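Local coordinates for extracellular protein 11-1 (Passalora fulva, PDB 6ZUS) that acts as a secreted avirulence effector of a fungal plant pathogen, probably recognised by plant resistance proteins, and binds zinc, at residues D5-L11 and T81-N87; A10-Q16 and G126-F132. Residue numbers count along the deposited sequence, not the author numbering.

Overall arrangement
Both contacts join neighbouring strands of one four-stranded antiparallel sheet, ordered 57-64, 71-86, 6-20, 127-138. Strand 6-20, an inner strand, serves both: its first half pairs with the end of strand 71-86 in contact 1, and its middle pairs with strand 127-138 in contact 2. The contacts share Ala10 and Leu11, and their centres lie about 16 Å apart. Along the chain the segments alternate (5-11, 10-16, 81-87, 126-132), so the N-terminal strand lies between two later ones, and the sheet is completed on one side by the C-terminal strand 127-138. Helix 101-109 packs on one face beside both contacts, and Val9 CG1 touches Phe132 O at 3.7 Å.

Contact 1. Residues D5-L11 and T81-N87; sequences DCKAVAL and TAWRVRN
An antiparallel strand pair with a beta bulge joins the start of strand 6-20 to the end of strand 71-86. Lys7 with Val85 and Val9 with Ala82 are hydrogen-bonded pairs, and Ala10 with Thr81 is a non-hydrogen-bonded pair (CA-CA 4.5 Å). The register slips by one between the first two, so Ala8 lies opposite the two residues Trp83 and Arg84. Trp83, at phi/psi -62/-39, turns the chain away from extended geometry, and the axes of strands 6-11 and 84-86 cross at 123° and approach to 4.3 Å.

Backbone bonds frame the bulge: Lys7 N to Val85 O 2.8 Å, Val85 N to Lys7 O 2.7 Å, Val9 N to Ala82 O 2.9 Å and Ala82 N to Val9 O 2.8 Å.

Apolar side chains pack on the face that meets helix 101-109. The beta-branched pair Val9 and Val85, both t, meets through CG2 atoms at 3.9 Å, and Leu11 CD1 reaches the small Ala82 CB, also at 3.9 Å.

At the start of the strand, the Cys6-Cys140 disulfide ties it to the C-terminal tail. Arg84 forms a salt bridge with Asp51, and Asn87 ND2 donates to Asp136. Lys7 (chi1 p, chi2 and chi3 t) is long enough to carry NZ to Arg86 O at 2.8 Å, Asn87 OD1 at 3.3 Å and Cys99 O. Water 2 accepts from Lys7 NZ at 2.8 Å and donates to Asn87 OD1 at 3.2 Å.

Contact 2. Residues A10-Q16 and G126-F132; sequences ALKWVHQ and GYYSRGF. With ZN (zinc ion), chain G.
Regular antiparallel pairing zips the middle of strand 6-20 to outer strand 127-138; the segments run at 171° with axes 4.6 Å apart. Ala10-Phe132, Lys12-Arg130 and Val14-Tyr128 are hydrogen-bonded pairs; Leu11-Gly131, Trp13-Ser129 and His15-Tyr127 are non-hydrogen-bonded. Ala10 N donates to Phe132 O at 2.8 Å. Gln16 N adds a bond to Gly126 O at 2.8 Å.

Side chains alternate between the faces. On one, Tyr128 and Phe132 take chi1 p (55° and 63°), laying their rings over the cross-strand partners in CH-pi contacts: Val14 CB lies 3.9 Å from the Tyr128 ring centroid, and the small Ala10 places CB 3.7 Å from that of Phe132. Arg130 (m, m, t) sends its guanidinium to a salt bridge with Asp120 and a hydrogen bond to the backbone O of Glu118.

Helices 31-40 and 101-109 border the other face, where Trp13, His15 and Tyr127 form an aromatic cluster. Trp13 and His15 are t and Tyr127 is m, which brings the His15 and Tyr127 rings into a face-to-face stack, centroids 3.8 Å apart and planes at 10°. Trp13 CZ2 meets Tyr127 CD2 at 3.6 Å. Small Ser129 and Gly131 suit this closely packed face: Ser129 lies against helix 101-109.

The imidazole also binds zinc, through His15 ND1 at 2.0 Å. A second ligand, water 3, lies 2.3 Å from the ion and is hydrogen-bonded to Tyr127 OH at 3.0 Å. With its ND1 lone pair spent on the metal, His15 meets Tyr127 by stacking, and the phenol reaches the ion only through its water.

Contact 1. Residues D5-L11 and T81-N87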
loop_
_atom_site.group_PDB
_atom_site.type_symbol
_atom_site.label_atom_id
_atom_site.label_comp_id
_atom_site.label_asym_id
_atom_site.label_seq_id
_atom_site.Cartn_x
_atom_site.Cartn_y
_atom_site.Cartn_z
ATOM N N ASP A 5 9.675 -19.965 -1.720
ATOM C CA ASP A 5 8.741 -19.528 -2.800
ATOM C C ASP A 5 7.826 -18.402 -2.264
ATOM O O ASP A 5 6.606 -18.405 -2.606
ATOM C CB ASP A 5 7.889 -20.719 -3.282
ATOM C CG ASP A 5 7.373 -21.589 -2.136
ATOM O OD1 ASP A 5 7.082 -21.026 -1.072
ATOM O OD2 ASP A 5 7.311 -22.835 -2.297
ATOM N N CYS A 6 8.315 -17.607 -1.306
ATOM C CA CYS A 6 7.626 -16.379 -0.849
ATOM C C CYS A 6 8.194 -15.194 -1.654
ATOM O O CYS A 6 9.258 -15.354 -2.324
ATOM C CB CYS A 6 7.701 -16.195 0.667
ATOM S SG CYS A 6 6.316 -16.993 1.547
ATOM N N LYS A 7 7.520 -14.041 -1.586
ATOM C CA LYS A 7 7.942 -12.758 -2.211
ATOM C C LYS A 7 7.909 -11.654 -1.148
ATOM O O LYS A 7 7.225 -11.831 -0.090
ATOM C CB LYS A 7 7.026 -12.424 -3.393
ATOM C CG LYS A 7 5.553 -12.384 -3.030
ATOM C CD LYS A 7 4.640 -11.965 -4.123
ATOM C CE LYS A 7 3.194 -11.919 -3.696
ATOM N NZ LYS A 7 2.514 -13.208 -3.945
ATOM N N ALA A 8 8.667 -10.576 -1.378
ATOM C CA ALA A 8 8.542 -9.322 -0.631
ATOM C C ALA A 8 7.688 -8.393 -1.498
ATOM O O ALA A 8 7.854 -8.410 -2.735
ATOM C CB ALA A 8 9.876 -8.739 -0.315
ATOM N N VAL A 9 6.760 -7.671 -0.850
ATOM C CA VAL A 9 5.761 -6.804 -1.537
ATOM C C VAL A 9 5.929 -5.377 -0.988
ATOM O O VAL A 9 5.821 -5.186 0.244
ATOM C CB VAL A 9 4.314 -7.315 -1.392
ATOM C CG1 VAL A 9 3.358 -6.385 -2.127
ATOM C CG2 VAL A 9 4.149 -8.746 -1.899
ATOM N N ALA A 10 6.244 -4.417 -1.878
ATOM C CA ALA A 10 6.270 -2.966 -1.613
ATOM C C ALA A 10 4.812 -2.481 -1.659
ATOM O O ALA A 10 4.213 -2.564 -2.718
ATOM C CB ALA A 10 7.124 -2.243 -2.617
ATOM N N LEU A 11 4.283 -2.030 -0.533
ATOM C CA LEU A 11 2.853 -1.598 -0.364
ATOM C C LEU A 11 2.814 -0.090 -0.138
ATOM O O LEU A 11 3.718 0.478 0.555
ATOM C CB LEU A 11 2.233 -2.315 0.833
ATOM C CG LEU A 11 2.144 -3.840 0.725
ATOM C CD1 LEU A 11 1.974 -4.451 2.084
ATOM C CD2 LEU A 11 1.011 -4.255 -0.178
ATOM N N THR A 81 7.210 -2.346 3.343
ATOM C CA THR A 81 7.437 -3.631 2.652
ATOM C C THR A 81 6.901 -4.751 3.534
ATOM O O THR A 81 7.252 -4.795 4.733
ATOM C CB THR A 81 8.919 -3.845 2.347
ATOM O OG1 THR A 81 9.292 -2.792 1.441
ATOM C CG2 THR A 81 9.163 -5.215 1.752
ATOM N N ALA A 82 6.045 -5.584 2.965
ATOM C CA ALA A 82 5.720 -6.904 3.547
ATOM C C ALA A 82 6.895 -7.831 3.192
ATOM O O ALA A 82 7.060 -8.179 2.033
ATOM C CB ALA A 82 4.378 -7.412 3.034
ATOM N N TRP A 83 7.691 -8.201 4.192
ATOM C CA TRP A 83 8.948 -8.960 3.957
ATOM C C TRP A 83 8.703 -10.325 3.306
ATOM O O TRP A 83 9.511 -10.713 2.393
ATOM C CB TRP A 83 9.722 -9.091 5.261
ATOM C CG TRP A 83 10.269 -7.798 5.758
ATOM C CD1 TRP A 83 10.080 -7.262 6.985
ATOM C CD2 TRP A 83 11.193 -6.947 5.059
ATOM N NE1 TRP A 83 10.804 -6.107 7.089
ATOM C CE2 TRP A 83 11.492 -5.888 5.930
ATOM C CE3 TRP A 83 11.806 -6.999 3.791
ATOM C CZ2 TRP A 83 12.350 -4.852 5.562
ATOM C CZ3 TRP A 83 12.647 -5.971 3.419
ATOM C CH2 TRP A 83 12.918 -4.923 4.309
ATOM N N ARG A 84 7.641 -11.026 3.709
ATOM C CA ARG A 84 7.438 -12.439 3.281
ATOM C C ARG A 84 5.948 -12.708 3.064
ATOM O O ARG A 84 5.173 -12.643 4.046
ATOM C CB ARG A 84 8.023 -13.386 4.334
ATOM C CG ARG A 84 9.483 -13.151 4.659
ATOM C CD ARG A 84 9.908 -14.107 5.731
ATOM N NE ARG A 84 11.181 -13.670 6.273
ATOM C CZ ARG A 84 12.349 -13.772 5.654
ATOM N NH1 ARG A 84 12.443 -14.344 4.459
ATOM N NH2 ARG A 84 13.436 -13.334 6.278
ATOM N N VAL A 85 5.585 -12.912 1.803
ATOM C CA VAL A 85 4.189 -13.132 1.355
ATOM C C VAL A 85 4.174 -14.400 0.485
ATOM O O VAL A 85 5.067 -14.575 -0.346
ATOM C CB VAL A 85 3.630 -11.894 0.629
ATOM C CG1 VAL A 85 2.196 -12.168 0.187
ATOM C CG2 VAL A 85 3.766 -10.640 1.485
ATOM N N ARG A 86 3.178 -15.246 0.678
ATOM C CA ARG A 86 3.087 -16.528 -0.060
ATOM C C ARG A 86 2.934 -16.204 -1.541
ATOM O O ARG A 86 2.457 -15.094 -1.884
ATOM C CB ARG A 86 1.951 -17.371 0.506
ATOM C CG ARG A 86 2.205 -17.800 1.938
ATOM C CD ARG A 86 1.156 -18.787 2.278
ATOM N NE ARG A 86 1.066 -19.006 3.709
ATOM C CZ ARG A 86 1.784 -19.914 4.383
ATOM N NH1 ARG A 86 2.719 -20.628 3.787
ATOM N NH2 ARG A 86 1.554 -20.058 5.678
ATOM N N ASN A 87 3.362 -17.138 -2.378
ATOM C CA ASN A 87 3.070 -17.116 -3.833
ATOM C C ASN A 87 1.863 -17.994 -4.170
ATOM O O ASN A 87 1.688 -19.069 -3.605
ATOM C CB ASN A 87 4.306 -17.517 -4.635
ATOM C CG ASN A 87 5.228 -16.329 -4.806
ATOM O OD1 ASN A 87 4.767 -15.244 -5.196
ATOM N ND2 ASN A 87 6.513 -16.527 -4.530
HETATM O O HOH W 1 4.538 -19.708 -1.225
HETATM O O HOH W 2 2.850 -13.212 -6.768
#

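Contact 2. Residues A10-Q16 and G126-F132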
loop_
_atom_site.group_PDB
_atom_site.type_symbol
_atom_site.label_atom_id
_atom_site.label_comp_id
_atom_site.label_asym_id
_atom_site.label_seq_id
_atom_site.Cartn_x
_atom_site.Cartn_y
_atom_site.Cartn_z
ATOM N N ALA A 10 6.244 -4.417 -1.878
ATOM C CA ALA A 10 6.270 -2.966 -1.613
ATOM C C ALA A 10 4.812 -2.481 -1.659
ATOM O O ALA A 10 4.213 -2.564 -2.718
ATOM C CB ALA A 10 7.124 -2.243 -2.617
ATOM N N LEU A 11 4.283 -2.030 -0.533
ATOM C CA LEU A 11 2.853 -1.598 -0.364
ATOM C C LEU A 11 2.814 -0.090 -0.138
ATOM O O LEU A 11 3.718 0.478 0.555
ATOM C CB LEU A 11 2.233 -2.315 0.833
ATOM C CG LEU A 11 2.144 -3.840 0.725
ATOM C CD1 LEU A 11 1.974 -4.451 2.084
ATOM C CD2 LEU A 11 1.011 -4.255 -0.178
ATOM N N LYS A 12 1.762 0.526 -0.624
ATOM C CA LYS A 12 1.557 1.978 -0.397
ATOM C C LYS A 12 0.061 2.291 -0.371
ATOM O O LYS A 12 -0.692 1.817 -1.263
ATOM C CB LYS A 12 2.323 2.798 -1.435
ATOM C CG LYS A 12 2.198 4.285 -1.227
ATOM C CD LYS A 12 3.249 5.057 -1.933
ATOM C CE LYS A 12 2.944 5.364 -3.357
ATOM N NZ LYS A 12 3.631 6.626 -3.756
ATOM N N TRP A 13 -0.311 2.959 0.701
ATOM C CA TRP A 13 -1.674 3.470 0.987
ATOM C C TRP A 13 -1.699 4.929 0.559
ATOM O O TRP A 13 -0.783 5.704 0.939
ATOM C CB TRP A 13 -1.952 3.313 2.459
ATOM C CG TRP A 13 -3.318 3.728 2.860
ATOM C CD1 TRP A 13 -4.390 2.909 3.076
ATOM C CD2 TRP A 13 -3.732 5.065 3.200
ATOM N NE1 TRP A 13 -5.446 3.646 3.517
ATOM C CE2 TRP A 13 -5.096 4.973 3.580
ATOM C CE3 TRP A 13 -3.105 6.318 3.235
ATOM C CZ2 TRP A 13 -5.829 6.084 3.981
ATOM C CZ3 TRP A 13 -3.843 7.429 3.612
ATOM C CH2 TRP A 13 -5.180 7.300 3.971
ATOM N N VAL A 14 -2.681 5.327 -0.230
ATOM C CA VAL A 14 -2.701 6.685 -0.831
ATOM C C VAL A 14 -4.057 7.349 -0.597
ATOM O O VAL A 14 -5.085 6.702 -0.849
ATOM C CB VAL A 14 -2.335 6.669 -2.331
ATOM C CG1 VAL A 14 -2.217 8.097 -2.852
ATOM C CG2 VAL A 14 -1.062 5.871 -2.639
ATOM N N HIS A 15 -4.025 8.604 -0.152
ATOM C CA HIS A 15 -5.187 9.531 -0.197
ATOM C C HIS A 15 -4.808 10.709 -1.111
ATOM O O HIS A 15 -3.924 11.479 -0.726
ATOM C CB HIS A 15 -5.625 9.976 1.214
ATOM C CG HIS A 15 -6.897 10.764 1.142
ATOM N ND1 HIS A 15 -7.338 11.617 2.137
ATOM C CD2 HIS A 15 -7.823 10.854 0.169
ATOM C CE1 HIS A 15 -8.475 12.141 1.784
ATOM N NE2 HIS A 15 -8.788 11.732 0.604
ATOM N N GLN A 16 -5.430 10.801 -2.291
ATOM C CA GLN A 16 -5.286 11.935 -3.225
ATOM C C GLN A 16 -6.555 12.775 -3.119
ATOM O O GLN A 16 -7.679 12.251 -3.283
ATOM C CB GLN A 16 -5.054 11.458 -4.662
ATOM C CG GLN A 16 -4.851 12.619 -5.662
ATOM C CD GLN A 16 -4.558 12.147 -7.067
ATOM O OE1 GLN A 16 -4.292 10.936 -7.313
ATOM N NE2 GLN A 16 -4.673 13.101 -7.975
ATOM N N GLY A 126 -10.516 8.629 -4.375
ATOM C CA GLY A 126 -9.691 9.436 -3.453
ATOM C C GLY A 126 -8.654 8.539 -2.756
ATOM O O GLY A 126 -7.507 8.977 -2.527
ATOM N N TYR A 127 -9.073 7.340 -2.355
ATOM C CA TYR A 127 -8.268 6.419 -1.534
ATOM C C TYR A 127 -7.959 5.209 -2.369
ATOM O O TYR A 127 -8.923 4.620 -2.951
ATOM C CB TYR A 127 -9.034 5.976 -0.308
ATOM C CG TYR A 127 -9.294 7.076 0.682
ATOM C CD1 TYR A 127 -10.399 7.883 0.560
ATOM C CD2 TYR A 127 -8.442 7.283 1.756
ATOM C CE1 TYR A 127 -10.676 8.868 1.482
ATOM C CE2 TYR A 127 -8.712 8.254 2.689
ATOM C CZ TYR A 127 -9.833 9.053 2.557
ATOM O OH TYR A 127 -10.049 10.008 3.521
ATOM N N TYR A 128 -6.685 4.782 -2.383
ATOM C CA TYR A 128 -6.285 3.613 -3.205
ATOM C C TYR A 128 -4.964 3.064 -2.660
ATOM O O TYR A 128 -4.331 3.669 -1.742
ATOM C CB TYR A 128 -6.254 3.941 -4.703
ATOM C CG TYR A 128 -5.389 5.114 -5.143
ATOM C CD1 TYR A 128 -5.874 6.409 -5.043
ATOM C CD2 TYR A 128 -4.085 4.963 -5.643
ATOM C CE1 TYR A 128 -5.116 7.507 -5.419
ATOM C CE2 TYR A 128 -3.301 6.064 -6.004
ATOM C CZ TYR A 128 -3.832 7.342 -5.922
ATOM O OH TYR A 128 -3.109 8.422 -6.334
ATOM N N SER A 129 -4.605 1.937 -3.248
ATOM C CA SER A 129 -3.421 1.158 -2.830
ATOM C C SER A 129 -2.525 0.878 -4.034
ATOM O O SER A 129 -2.990 0.855 -5.198
ATOM C CB SER A 129 -3.836 -0.121 -2.131
ATOM O OG SER A 129 -4.494 -0.985 -3.017
ATOM N N ARG A 130 -1.249 0.710 -3.725
ATOM C CA ARG A 130 -0.188 0.213 -4.625
ATOM C C ARG A 130 0.402 -1.041 -3.968
ATOM O O ARG A 130 0.529 -1.113 -2.703
ATOM C CB ARG A 130 0.921 1.232 -4.854
ATOM C CG ARG A 130 0.427 2.615 -5.247
ATOM C CD ARG A 130 -0.184 2.536 -6.642
ATOM N NE ARG A 130 -0.218 3.869 -7.203
ATOM C CZ ARG A 130 -0.419 4.152 -8.493
ATOM N NH1 ARG A 130 -0.635 3.179 -9.358
ATOM N NH2 ARG A 130 -0.385 5.404 -8.900
ATOM N N GLY A 131 0.758 -1.986 -4.804
ATOM C CA GLY A 131 1.510 -3.166 -4.321
ATOM C C GLY A 131 2.257 -3.752 -5.490
ATOM O O GLY A 131 1.636 -3.954 -6.563
ATOM N N PHE A 132 3.541 -4.003 -5.310
ATOM C CA PHE A 132 4.338 -4.695 -6.348
ATOM C C PHE A 132 5.425 -5.536 -5.665
ATOM O O PHE A 132 5.877 -5.235 -4.557
ATOM C CB PHE A 132 4.851 -3.654 -7.360
ATOM C CG PHE A 132 5.781 -2.626 -6.776
ATOM C CD1 PHE A 132 7.145 -2.889 -6.670
ATOM C CD2 PHE A 132 5.315 -1.362 -6.410
ATOM C CE1 PHE A 132 8.002 -1.935 -6.136
ATOM C CE2 PHE A 132 6.183 -0.408 -5.906
ATOM C CZ PHE A 132 7.519 -0.699 -5.764
HETATM ZN ZN ZN G . -6.564 11.801 4.009
HETATM O O HOH W 3 -7.805 10.533 5.428
#